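Local coordinates for early transcribed membrane protein 13 (Plasmodium falciparum, PDB 2VWA) that binds phosphatidylethanolamine through its soluble domain and is essential for liver-stage development of the malaria parasite, at residues 51-65 against 77-89. Numbering follows the deposited sequence.
Sequences VNNMEYMQKFVQGLQ and ENKAVMDLKYHLQ. With PTY (phosphatidylethanolamine), chain G.
Glu77 turns its CG anti to the backbone N (chi1 175°) and runs extended beyond it, so that its carboxylate enters the hole formed by Gln58, Val61, Gln62 and Gln65. The NE2 of Gln65 donates to Glu77 OE1 over 3.0 Å, meeting it on the anti side and well out of the carboxylate plane; Asn13 also donates to this oxygen, so OE1 is gripped by two donors. The same NE2 reaches back to Val61 O from above the carbonyl plane, which fixes the rotation of the amide. Two further side chains act as knobs. Val61, with CG1 anti to its N, lays that methyl on Glu77 CG and directs CG2 to Leu84 CD2, 3.5 Å away. One turn nearer the helix start, Met57, a selenomethionine, sits among Val81, Leu84, Lys85 and Leu88, its SE 3.6 Å from Lys85 CA. At the far end, Gln89 NE2 bonds Asn52 OD1 at 2.8 Å, nearly straight and in the carbonyl plane, although the two amides are turned 77° apart. The axes of segments 54-65 and 77-89 approach to 9.1 Å at 122°, an oblique crossing nearer perpendicular than antiparallel. Lys79, Met82, Asp83 and Tyr86 line the phosphatidylethanolamine pocket, Met82 touching both the lipid and Met54; helix 21-41 joins both helices, meeting Phe60 through Ser34 and Ile35 and forming the Arg32-Asp83 salt bridge.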
ATOM      1  N   VAL A  51     -11.022  -0.550  -0.852  1.00 10.82           N
ATOM      2  CA  VAL A  51     -10.433  -0.476  -2.189  1.00 11.38           C
ATOM      3  C   VAL A  51      -9.991   0.926  -2.502  1.00 12.16           C
ATOM      4  O   VAL A  51      -9.006   1.121  -3.194  1.00 12.43           O
ATOM      5  CB  VAL A  51     -11.406  -0.712  -3.348  1.00 12.00           C
ATOM      6  CG1 VAL A  51     -10.709  -1.489  -4.461  1.00 10.08           C
ATOM      7  CG2 VAL A  51     -12.706  -1.314  -2.906  1.00 13.57           C
ATOM      8  N   ASN A  52     -10.759   1.906  -2.071  1.00 12.64           N
ATOM      9  CA  ASN A  52     -10.371   3.268  -2.329  1.00 14.53           C
ATOM     10  C   ASN A  52     -10.056   3.984  -1.020  1.00 15.09           C
ATOM     11  O   ASN A  52     -10.088   5.203  -0.951  1.00 16.65           O
ATOM     12  CB  ASN A  52     -11.454   3.997  -3.133  1.00 14.52           C
ATOM     13  CG  ASN A  52     -11.554   3.486  -4.568  1.00 17.46           C
ATOM     14  OD1 ASN A  52     -10.557   3.442  -5.296  1.00 21.36           O
ATOM     15  ND2 ASN A  52     -12.754   3.087  -4.977  1.00 19.38           N
ATOM     16  N   ASN A  53      -9.755   3.232   0.022  1.00 14.89           N
ATOM     17  CA  ASN A  53      -9.472   3.849   1.286  1.00 16.19           C
ATOM     18  C   ASN A  53      -8.013   4.314   1.402  1.00 17.45           C
ATOM     19  O   ASN A  53      -7.111   3.501   1.583  1.00 15.70           O
ATOM     20  CB  ASN A  53      -9.852   2.934   2.444  1.00 15.80           C
ATOM     21  CG  ASN A  53      -9.715   3.621   3.751  1.00 14.76           C
ATOM     22  OD1 ASN A  53      -8.638   4.053   4.112  1.00 16.73           O
ATOM     23  ND2 ASN A  53     -10.807   3.761   4.464  1.00 15.85           N
HETATM   24  N   MSE A  54      -7.824   5.629   1.300  1.00 20.05           N
HETATM   25  CA  MSE A  54      -6.503   6.268   1.264  1.00 23.33           C
HETATM   26  C   MSE A  54      -5.671   6.026   2.526  1.00 22.54           C
HETATM   27  O   MSE A  54      -4.494   5.663   2.447  1.00 21.79           O
HETATM   28  CB  MSE A  54      -6.663   7.769   1.041  1.00 25.83           C
HETATM   29  CG  MSE A  54      -7.353   8.076  -0.257  1.00 33.12           C
HETATM   30 SE   MSE A  54      -6.157   7.685  -1.778  1.00 55.13          SE
HETATM   31  CE  MSE A  54      -5.999   9.536  -2.450  1.00 38.93           C
ATOM     32  N   GLU A  55      -6.302   6.225   3.679  1.00 21.97           N
ATOM     33  CA  GLU A  55      -5.665   6.009   4.964  1.00 22.78           C
ATOM     34  C   GLU A  55      -5.135   4.563   5.104  1.00 21.60           C
ATOM     35  O   GLU A  55      -4.037   4.332   5.632  1.00 21.31           O
ATOM     36  CB  GLU A  55      -6.659   6.377   6.049  1.00 22.73           C
ATOM     37  CG  GLU A  55      -6.193   6.156   7.467  1.00 26.01           C
ATOM     38  CD  GLU A  55      -7.314   6.460   8.480  1.00 26.54           C
ATOM     39  OE1 GLU A  55      -7.400   7.642   8.907  1.00 29.48           O
ATOM     40  OE2 GLU A  55      -8.090   5.518   8.826  1.00 28.38           O
ATOM     41  N   TYR A  56      -5.913   3.607   4.594  1.00 20.17           N
ATOM     42  CA  TYR A  56      -5.523   2.227   4.510  1.00 18.95           C
ATOM     43  C   TYR A  56      -4.257   2.002   3.676  1.00 20.49           C
ATOM     44  O   TYR A  56      -3.357   1.251   4.076  1.00 19.94           O
ATOM     45  CB  TYR A  56      -6.691   1.442   3.951  1.00 17.67           C
ATOM     46  CG  TYR A  56      -6.416   0.009   3.611  1.00 14.17           C
ATOM     47  CD1 TYR A  56      -5.856  -0.863   4.550  1.00 10.14           C
ATOM     48  CD2 TYR A  56      -6.751  -0.484   2.351  1.00  9.71           C
ATOM     49  CE1 TYR A  56      -5.621  -2.191   4.235  1.00  9.11           C
ATOM     50  CE2 TYR A  56      -6.530  -1.808   2.024  1.00  9.54           C
ATOM     51  CZ  TYR A  56      -5.969  -2.653   2.964  1.00 12.13           C
ATOM     52  OH  TYR A  56      -5.755  -3.964   2.628  1.00 13.88           O
HETATM   53  N   MSE A  57      -4.157   2.650   2.524  1.00 21.98           N
HETATM   54  CA  MSE A  57      -2.948   2.472   1.742  1.00 25.53           C
HETATM   55  C   MSE A  57      -1.739   3.176   2.331  1.00 22.13           C
HETATM   56  O   MSE A  57      -0.650   2.627   2.291  1.00 21.05           O
HETATM   57  CB  MSE A  57      -3.150   2.809   0.282  1.00 25.01           C
HETATM   58  CG  MSE A  57      -4.488   3.323  -0.017  1.00 29.44           C
HETATM   59 SE   MSE A  57      -5.072   2.440  -1.634  1.00 38.57          SE
HETATM   60  CE  MSE A  57      -6.970   2.194  -1.235  1.00 31.45           C
ATOM     61  N   GLN A  58      -1.953   4.365   2.890  1.00 21.03           N
ATOM     62  CA  GLN A  58      -0.917   5.099   3.599  1.00 20.45           C
ATOM     63  C   GLN A  58      -0.334   4.295   4.755  1.00 18.79           C
ATOM     64  O   GLN A  58       0.875   4.146   4.860  1.00 17.83           O
ATOM     65  CB  GLN A  58      -1.455   6.416   4.130  1.00 21.40           C
ATOM     66  CG  GLN A  58      -1.367   7.562   3.155  1.00 25.83           C
ATOM     67  CD  GLN A  58      -1.045   8.885   3.844  1.00 31.55           C
ATOM     68  OE1 GLN A  58      -1.902   9.470   4.513  1.00 34.92           O
ATOM     69  NE2 GLN A  58       0.199   9.364   3.686  1.00 31.94           N
ATOM     70  N   LYS A  59      -1.202   3.761   5.608  1.00 17.81           N
ATOM     71  CA  LYS A  59      -0.749   2.978   6.763  1.00 16.77           C
ATOM     72  C   LYS A  59       0.111   1.831   6.299  1.00 15.43           C
ATOM     73  O   LYS A  59       1.086   1.481   6.962  1.00 15.49           O
ATOM     74  CB  LYS A  59      -1.912   2.460   7.598  1.00 17.08           C
ATOM     75  CG  LYS A  59      -2.643   3.513   8.401  1.00 18.16           C
ATOM     76  CD  LYS A  59      -3.639   2.805   9.284  1.00 23.14           C
ATOM     77  CE  LYS A  59      -4.691   3.740   9.832  1.00 25.46           C
ATOM     78  NZ  LYS A  59      -4.175   4.483  10.998  1.00 28.79           N
ATOM     79  N   PHE A  60      -0.236   1.288   5.141  1.00 14.22           N
ATOM     80  CA  PHE A  60       0.522   0.196   4.526  1.00 13.78           C
ATOM     81  C   PHE A  60       1.899   0.603   3.998  1.00 12.87           C
ATOM     82  O   PHE A  60       2.875  -0.121   4.180  1.00 12.29           O
ATOM     83  CB  PHE A  60      -0.277  -0.465   3.400  1.00 13.72           C
ATOM     84  CG  PHE A  60      -0.382  -1.921   3.562  1.00 14.76           C
ATOM     85  CD1 PHE A  60       0.636  -2.753   3.114  1.00 15.93           C
ATOM     86  CD2 PHE A  60      -1.468  -2.475   4.232  1.00 14.86           C
ATOM     87  CE1 PHE A  60       0.554  -4.132   3.311  1.00 16.43           C
ATOM     88  CE2 PHE A  60      -1.545  -3.853   4.431  1.00 15.24           C
ATOM     89  CZ  PHE A  60      -0.534  -4.675   3.979  1.00 13.77           C
ATOM     90  N   VAL A  61       1.960   1.755   3.347  1.00 11.79           N
ATOM     91  CA  VAL A  61       3.209   2.248   2.796  1.00 11.64           C
ATOM     92  C   VAL A  61       4.149   2.663   3.945  1.00 12.47           C
ATOM     93  O   VAL A  61       5.363   2.460   3.867  1.00 12.47           O
ATOM     94  CB  VAL A  61       2.974   3.418   1.763  1.00 11.02           C
ATOM     95  CG1 VAL A  61       4.279   4.085   1.381  1.00  8.22           C
ATOM     96  CG2 VAL A  61       2.256   2.902   0.507  1.00  8.87           C
ATOM     97  N   GLN A  62       3.575   3.217   5.010  1.00 12.82           N
ATOM     98  CA  GLN A  62       4.359   3.624   6.162  1.00 13.87           C
ATOM     99  C   GLN A  62       4.924   2.449   6.957  1.00 13.98           C
ATOM    100  O   GLN A  62       6.077   2.499   7.380  1.00 13.31           O
ATOM    101  CB  GLN A  62       3.596   4.619   7.045  1.00 13.59           C
ATOM    102  CG  GLN A  62       3.574   6.002   6.387  1.00 14.88           C
ATOM    103  CD  GLN A  62       3.024   7.131   7.238  1.00 15.37           C
ATOM    104  OE1 GLN A  62       2.913   8.266   6.753  1.00 15.81           O
ATOM    105  NE2 GLN A  62       2.681   6.842   8.506  1.00 15.98           N
ATOM    106  N   GLY A  63       4.115   1.399   7.121  1.00 14.42           N
ATOM    107  CA  GLY A  63       4.504   0.219   7.875  1.00 14.89           C
ATOM    108  C   GLY A  63       5.599  -0.489   7.127  1.00 15.96           C
ATOM    109  O   GLY A  63       6.624  -0.907   7.691  1.00 16.78           O
ATOM    110  N   LEU A  64       5.412  -0.567   5.826  1.00 16.43           N
ATOM    111  CA  LEU A  64       6.315  -1.298   4.975  1.00 16.64           C
ATOM    112  C   LEU A  64       7.647  -0.599   4.923  1.00 16.66           C
ATOM    113  O   LEU A  64       8.680  -1.257   4.905  1.00 17.34           O
ATOM    114  CB  LEU A  64       5.699  -1.437   3.602  1.00 16.97           C
ATOM    115  CG  LEU A  64       5.778  -2.781   2.916  1.00 19.78           C
ATOM    116  CD1 LEU A  64       5.901  -3.995   3.899  1.00 19.36           C
ATOM    117  CD2 LEU A  64       4.537  -2.864   2.041  1.00 21.53           C
ATOM    118  N   GLN A  65       7.642   0.728   4.956  1.00 16.40           N
ATOM    119  CA  GLN A  65       8.902   1.466   5.052  1.00 16.81           C
ATOM    120  C   GLN A  65       9.684   1.140   6.322  1.00 17.82           C
ATOM    121  O   GLN A  65      10.890   0.864   6.239  1.00 18.29           O
ATOM    122  CB  GLN A  65       8.701   2.976   4.908  1.00 16.31           C
ATOM    123  CG  GLN A  65       8.496   3.427   3.497  1.00 13.59           C
ATOM    124  CD  GLN A  65       8.089   4.875   3.395  1.00 12.63           C
ATOM    125  OE1 GLN A  65       8.923   5.766   3.450  1.00 10.34           O
ATOM    126  NE2 GLN A  65       6.800   5.120   3.218  1.00 13.80           N
ATOM    127  N   GLU A  77       6.419   8.616  -1.276  1.00 11.30           N
ATOM    128  CA  GLU A  77       5.430   7.946  -0.454  1.00 11.99           C
ATOM    129  C   GLU A  77       4.025   8.201  -1.003  1.00 11.31           C
ATOM    130  O   GLU A  77       3.256   7.267  -1.144  1.00 11.21           O
ATOM    131  CB  GLU A  77       5.569   8.379   1.027  1.00 11.89           C
ATOM    132  CG  GLU A  77       4.488   7.814   1.952  1.00 14.06           C
ATOM    133  CD  GLU A  77       4.686   8.143   3.419  1.00 14.69           C
ATOM    134  OE1 GLU A  77       5.745   7.762   4.007  1.00 17.47           O
ATOM    135  OE2 GLU A  77       3.755   8.766   3.992  1.00 18.21           O
ATOM    136  N   ASN A  78       3.710   9.458  -1.330  1.00 11.28           N
ATOM    137  CA  ASN A  78       2.444   9.805  -2.002  1.00 11.00           C
ATOM    138  C   ASN A  78       2.274   9.149  -3.373  1.00 11.08           C
ATOM    139  O   ASN A  78       1.181   8.728  -3.746  1.00 10.92           O
ATOM    140  CB  ASN A  78       2.283  11.322  -2.128  1.00 10.62           C
ATOM    141  CG  ASN A  78       2.310  12.033  -0.779  1.00 13.16           C
ATOM    142  OD1 ASN A  78       1.993  11.445   0.258  1.00 15.73           O
ATOM    143  ND2 ASN A  78       2.724  13.304  -0.781  1.00 15.22           N
ATOM    144  N   LYS A  79       3.351   9.055  -4.139  1.00 10.78           N
ATOM    145  CA  LYS A  79       3.275   8.377  -5.413  1.00 11.75           C
ATOM    146  C   LYS A  79       3.053   6.829  -5.193  1.00 10.34           C
ATOM    147  O   LYS A  79       2.311   6.181  -5.930  1.00  9.63           O
ATOM    148  CB  LYS A  79       4.524   8.725  -6.223  1.00 11.40           C
ATOM    149  CG  LYS A  79       4.538   8.206  -7.637  1.00 15.87           C
ATOM    150  CD  LYS A  79       5.579   8.917  -8.516  1.00 16.47           C
ATOM    151  CE  LYS A  79       6.170   7.933  -9.565  1.00 24.44           C
ATOM    152  NZ  LYS A  79       7.698   7.961  -9.596  1.00 28.42           N
ATOM    153  N   ALA A  80       3.623   6.269  -4.132  1.00  8.86           N
ATOM    154  CA  ALA A  80       3.470   4.850  -3.876  1.00  8.62           C
ATOM    155  C   ALA A  80       2.028   4.479  -3.469  1.00  8.14           C
ATOM    156  O   ALA A  80       1.518   3.427  -3.871  1.00  7.42           O
ATOM    157  CB  ALA A  80       4.488   4.376  -2.841  1.00  7.60           C
ATOM    158  N   VAL A  81       1.402   5.350  -2.677  1.00  7.96           N
ATOM    159  CA  VAL A  81       0.003   5.270  -2.263  1.00  8.41           C
ATOM    160  C   VAL A  81      -0.918   5.305  -3.460  1.00  9.34           C
ATOM    161  O   VAL A  81      -1.769   4.439  -3.620  1.00  9.22           O
ATOM    162  CB  VAL A  81      -0.369   6.451  -1.338  1.00  8.86           C
ATOM    163  CG1 VAL A  81      -1.922   6.566  -1.147  1.00  7.99           C
ATOM    164  CG2 VAL A  81       0.351   6.329   0.007  1.00  6.43           C
HETATM  165  N   MSE A  82      -0.731   6.290  -4.327  1.00 11.03           N
HETATM  166  CA  MSE A  82      -1.483   6.329  -5.586  1.00 12.86           C
HETATM  167  C   MSE A  82      -1.349   5.011  -6.378  1.00 12.32           C
HETATM  168  O   MSE A  82      -2.324   4.515  -6.950  1.00 11.53           O
HETATM  169  CB  MSE A  82      -1.064   7.538  -6.434  1.00 14.26           C
HETATM  170  CG  MSE A  82      -1.542   8.883  -5.880  1.00 21.58           C
HETATM  171 SE   MSE A  82      -3.486   8.835  -5.434  1.00 45.70          SE
HETATM  172  CE  MSE A  82      -4.186   8.430  -7.255  1.00 35.52           C
ATOM    173  N   ASP A  83      -0.145   4.445  -6.382  1.00 11.57           N
ATOM    174  CA  ASP A  83       0.117   3.224  -7.109  1.00 12.20           C
ATOM    175  C   ASP A  83      -0.638   2.053  -6.491  1.00 11.20           C
ATOM    176  O   ASP A  83      -1.279   1.294  -7.178  1.00 10.11           O
ATOM    177  CB  ASP A  83       1.623   2.961  -7.162  1.00 13.12           C
ATOM    178  CG  ASP A  83       1.984   1.806  -8.070  1.00 18.63           C
ATOM    179  OD1 ASP A  83       1.608   0.640  -7.772  1.00 23.13           O
ATOM    180  OD2 ASP A  83       2.658   2.052  -9.099  1.00 25.27           O
ATOM    181  N   LEU A  84      -0.569   1.928  -5.180  1.00 11.46           N
ATOM    182  CA  LEU A  84      -1.347   0.910  -4.468  1.00 12.07           C
ATOM    183  C   LEU A  84      -2.843   1.020  -4.703  1.00 11.36           C
ATOM    184  O   LEU A  84      -3.511   0.009  -4.838  1.00 12.36           O
ATOM    185  CB  LEU A  84      -1.034   0.936  -2.964  1.00 12.14           C
ATOM    186  CG  LEU A  84       0.023  -0.074  -2.520  1.00 12.75           C
ATOM    187  CD1 LEU A  84       1.167  -0.212  -3.497  1.00 12.68           C
ATOM    188  CD2 LEU A  84       0.518   0.288  -1.147  1.00 11.32           C
ATOM    189  N   LYS A  85      -3.361   2.233  -4.784  1.00 10.85           N
ATOM    190  CA  LYS A  85      -4.750   2.442  -5.173  1.00 10.74           C
ATOM    191  C   LYS A  85      -5.096   1.825  -6.519  1.00 10.44           C
ATOM    192  O   LYS A  85      -6.065   1.077  -6.626  1.00 11.79           O
ATOM    193  CB  LYS A  85      -5.095   3.927  -5.179  1.00 11.26           C
ATOM    194  CG  LYS A  85      -6.577   4.220  -5.437  1.00 12.74           C
ATOM    195  CD  LYS A  85      -6.855   5.678  -5.261  1.00 16.28           C
ATOM    196  CE  LYS A  85      -8.197   6.035  -5.848  1.00 22.06           C
ATOM    197  NZ  LYS A  85      -8.244   7.492  -6.149  1.00 25.72           N
ATOM    198  N   TYR A  86      -4.306   2.118  -7.535  1.00  9.54           N
ATOM    199  CA  TYR A  86      -4.561   1.628  -8.841  1.00  9.87           C
ATOM    200  C   TYR A  86      -4.528   0.082  -8.816  1.00  9.10           C
ATOM    201  O   TYR A  86      -5.416  -0.584  -9.395  1.00  8.61           O
ATOM    202  CB  TYR A  86      -3.547   2.219  -9.850  1.00 12.53           C
ATOM    203  CG  TYR A  86      -3.865   1.944 -11.320  1.00 16.70           C
ATOM    204  CD1 TYR A  86      -2.916   1.363 -12.171  1.00 20.77           C
ATOM    205  CD2 TYR A  86      -5.132   2.241 -11.851  1.00 20.51           C
ATOM    206  CE1 TYR A  86      -3.208   1.110 -13.538  1.00 21.01           C
ATOM    207  CE2 TYR A  86      -5.446   2.002 -13.201  1.00 21.24           C
ATOM    208  CZ  TYR A  86      -4.486   1.427 -14.036  1.00 21.77           C
ATOM    209  OH  TYR A  86      -4.829   1.178 -15.361  1.00 21.21           O
ATOM    210  N   HIS A  87      -3.528  -0.472  -8.135  1.00  6.21           N
ATOM    211  CA  HIS A  87      -3.368  -1.883  -8.047  1.00  5.26           C
ATOM    212  C   HIS A  87      -4.586  -2.513  -7.349  1.00  5.12           C
ATOM    213  O   HIS A  87      -5.179  -3.453  -7.874  1.00  4.63           O
ATOM    214  CB  HIS A  87      -2.069  -2.216  -7.301  1.00  5.44           C
ATOM    215  CG  HIS A  87      -1.789  -3.682  -7.197  1.00  4.08           C
ATOM    216  ND1 HIS A  87      -1.390  -4.443  -8.277  1.00  3.23           N
ATOM    217  CD2 HIS A  87      -1.846  -4.528  -6.141  1.00  4.01           C
ATOM    218  CE1 HIS A  87      -1.205  -5.692  -7.891  1.00  3.11           C
ATOM    219  NE2 HIS A  87      -1.474  -5.773  -6.598  1.00  5.84           N
ATOM    220  N   LEU A  88      -4.982  -1.984  -6.194  1.00  4.18           N
ATOM    221  CA  LEU A  88      -6.139  -2.559  -5.488  1.00  4.51           C
ATOM    222  C   LEU A  88      -7.416  -2.597  -6.318  1.00  4.67           C
ATOM    223  O   LEU A  88      -8.201  -3.538  -6.199  1.00  5.61           O
ATOM    224  CB  LEU A  88      -6.403  -1.858  -4.151  1.00  3.80           C
ATOM    225  CG  LEU A  88      -5.999  -2.584  -2.868  1.00  5.10           C
ATOM    226  CD1 LEU A  88      -5.089  -3.814  -3.054  1.00  5.46           C
ATOM    227  CD2 LEU A  88      -5.400  -1.617  -1.916  1.00  5.50           C
ATOM    228  N   GLN A  89      -7.611  -1.592  -7.166  1.00  3.97           N
ATOM    229  CA  GLN A  89      -8.791  -1.520  -7.998  1.00  4.08           C
ATOM    230  C   GLN A  89      -8.854  -2.684  -8.928  1.00  4.13           C
ATOM    231  O   GLN A  89      -9.917  -3.272  -9.146  1.00  3.88           O
ATOM    232  CB  GLN A  89      -8.814  -0.207  -8.773  1.00  4.12           C
ATOM    233  CG  GLN A  89      -9.263   0.954  -7.892  1.00  5.49           C
ATOM    234  CD  GLN A  89      -9.083   2.293  -8.557  1.00  7.50           C
ATOM    235  OE1 GLN A  89      -8.586   2.375  -9.676  1.00  4.53           O
ATOM    236  NE2 GLN A  89      -9.507   3.367  -7.866  1.00  9.12           N
TER
HETATM  237  C1  PTY G1230      -2.474 -12.964  -9.394  0.50 54.27           C
HETATM  238  C2  PTY G1230      -6.985 -16.306  -6.731  0.50 54.13           C
HETATM  239  C3  PTY G1230      -6.655 -15.179  -5.754  0.50 54.62           C
HETATM  240  O4  PTY G1230      -1.588 -12.037 -10.020  0.50 54.98           O
HETATM  241  C5  PTY G1230      -4.817 -13.234  -8.608  0.50 54.18           C
HETATM  242  C6  PTY G1230      -3.707 -12.224  -8.890  0.50 53.78           C
HETATM  243  O7  PTY G1230      -4.133 -11.270  -9.871  0.50 52.71           O
HETATM  244  C8  PTY G1230      -4.580  -9.984  -9.327  0.50 51.87           C
HETATM  245  O10 PTY G1230      -5.335  -9.958  -8.368  0.50 51.14           O
HETATM  246  C11 PTY G1230      -4.130  -8.678  -9.952  0.50 51.01           C
HETATM  247  C12 PTY G1230      -4.516  -8.649 -11.430  0.50 50.74           C
HETATM  248  C13 PTY G1230      -4.535  -7.241 -12.021  0.50 50.29           C
HETATM  249  C14 PTY G1230      -3.135  -6.703 -12.299  0.50 50.41           C
HETATM  250  C15 PTY G1230      -2.767  -6.784 -13.779  0.50 50.21           C
HETATM  251  C16 PTY G1230      -1.256  -6.679 -13.986  0.50 49.53           C
HETATM  252  C17 PTY G1230      -0.834  -5.215 -14.099  0.50 49.58           C
HETATM  253  C18 PTY G1230       0.674  -5.057 -14.251  0.50 49.51           C
HETATM  254  C19 PTY G1230       1.014  -3.679 -14.806  0.50 49.48           C
HETATM  255  C20 PTY G1230       1.689  -2.805 -13.751  0.50 49.47           C
HETATM  256  C21 PTY G1230       0.795  -1.661 -13.285  0.50 48.93           C
HETATM  257  C22 PTY G1230       0.852  -0.472 -14.243  0.50 49.25           C
HETATM  258  C23 PTY G1230       1.617   0.713 -13.660  0.50 48.93           C
HETATM  259  C24 PTY G1230       0.680   1.782 -13.098  0.50 48.20           C
HETATM  260  C25 PTY G1230       1.427   2.606 -12.055  0.50 47.89           C
HETATM  261  C26 PTY G1230       0.509   3.477 -11.203  0.50 47.19           C
HETATM  262  C27 PTY G1230       1.361   4.499 -10.465  0.50 47.16           C
HETATM  263  C28 PTY G1230       0.612   5.777 -10.116  0.50 47.63           C
HETATM  264  C29 PTY G1230       1.435   6.585  -9.131  0.50 47.22           C
HETATM  265  C30 PTY G1230      -1.213 -12.182 -11.421  0.50 55.26           C
HETATM  266  C31 PTY G1230      -2.187 -11.824 -12.524  0.50 55.66           C
HETATM  267  O30 PTY G1230      -0.097 -12.598 -11.686  0.50 54.83           O
HETATM  268  C32 PTY G1230      -1.745 -10.558 -13.252  0.50 55.98           C
HETATM  269  C33 PTY G1230      -2.446 -10.439 -14.603  0.50 56.76           C
HETATM  270  C34 PTY G1230      -1.466 -10.085 -15.721  0.50 57.11           C
HETATM  271  C35 PTY G1230      -2.212  -9.575 -16.954  0.50 57.66           C
HETATM  272  C36 PTY G1230      -1.680 -10.234 -18.225  0.50 58.29           C
HETATM  273  C37 PTY G1230      -0.897  -9.244 -19.081  0.50 58.60           C
HETATM  274  C38 PTY G1230       0.224  -9.945 -19.842  0.50 59.34           C
HETATM  275  C39 PTY G1230       1.602  -9.529 -19.329  0.50 59.81           C
HETATM  276  C40 PTY G1230       2.408  -8.801 -20.409  0.50 60.07           C
HETATM  277  C41 PTY G1230       3.502  -7.928 -19.798  0.50 60.01           C
HETATM  278  C42 PTY G1230       3.247  -6.444 -20.060  0.50 60.05           C
HETATM  279  C43 PTY G1230       4.556  -5.660 -20.125  0.50 60.21           C
HETATM  280  C44 PTY G1230       4.486  -4.398 -19.286  0.50 59.94           C
HETATM  281  P1  PTY G1230      -4.154 -14.385  -6.284  0.50 55.81           P
HETATM  282  O11 PTY G1230      -5.260 -15.200  -5.429  0.50 55.03           O
HETATM  283  O12 PTY G1230      -3.327 -13.569  -5.315  0.50 54.74           O
HETATM  284  O13 PTY G1230      -3.451 -15.366  -7.197  0.50 55.55           O
HETATM  285  O14 PTY G1230      -5.020 -13.361  -7.197  0.50 54.95           O
HETATM  286  N1  PTY G1230      -7.786 -17.308  -6.055  0.50 53.40           N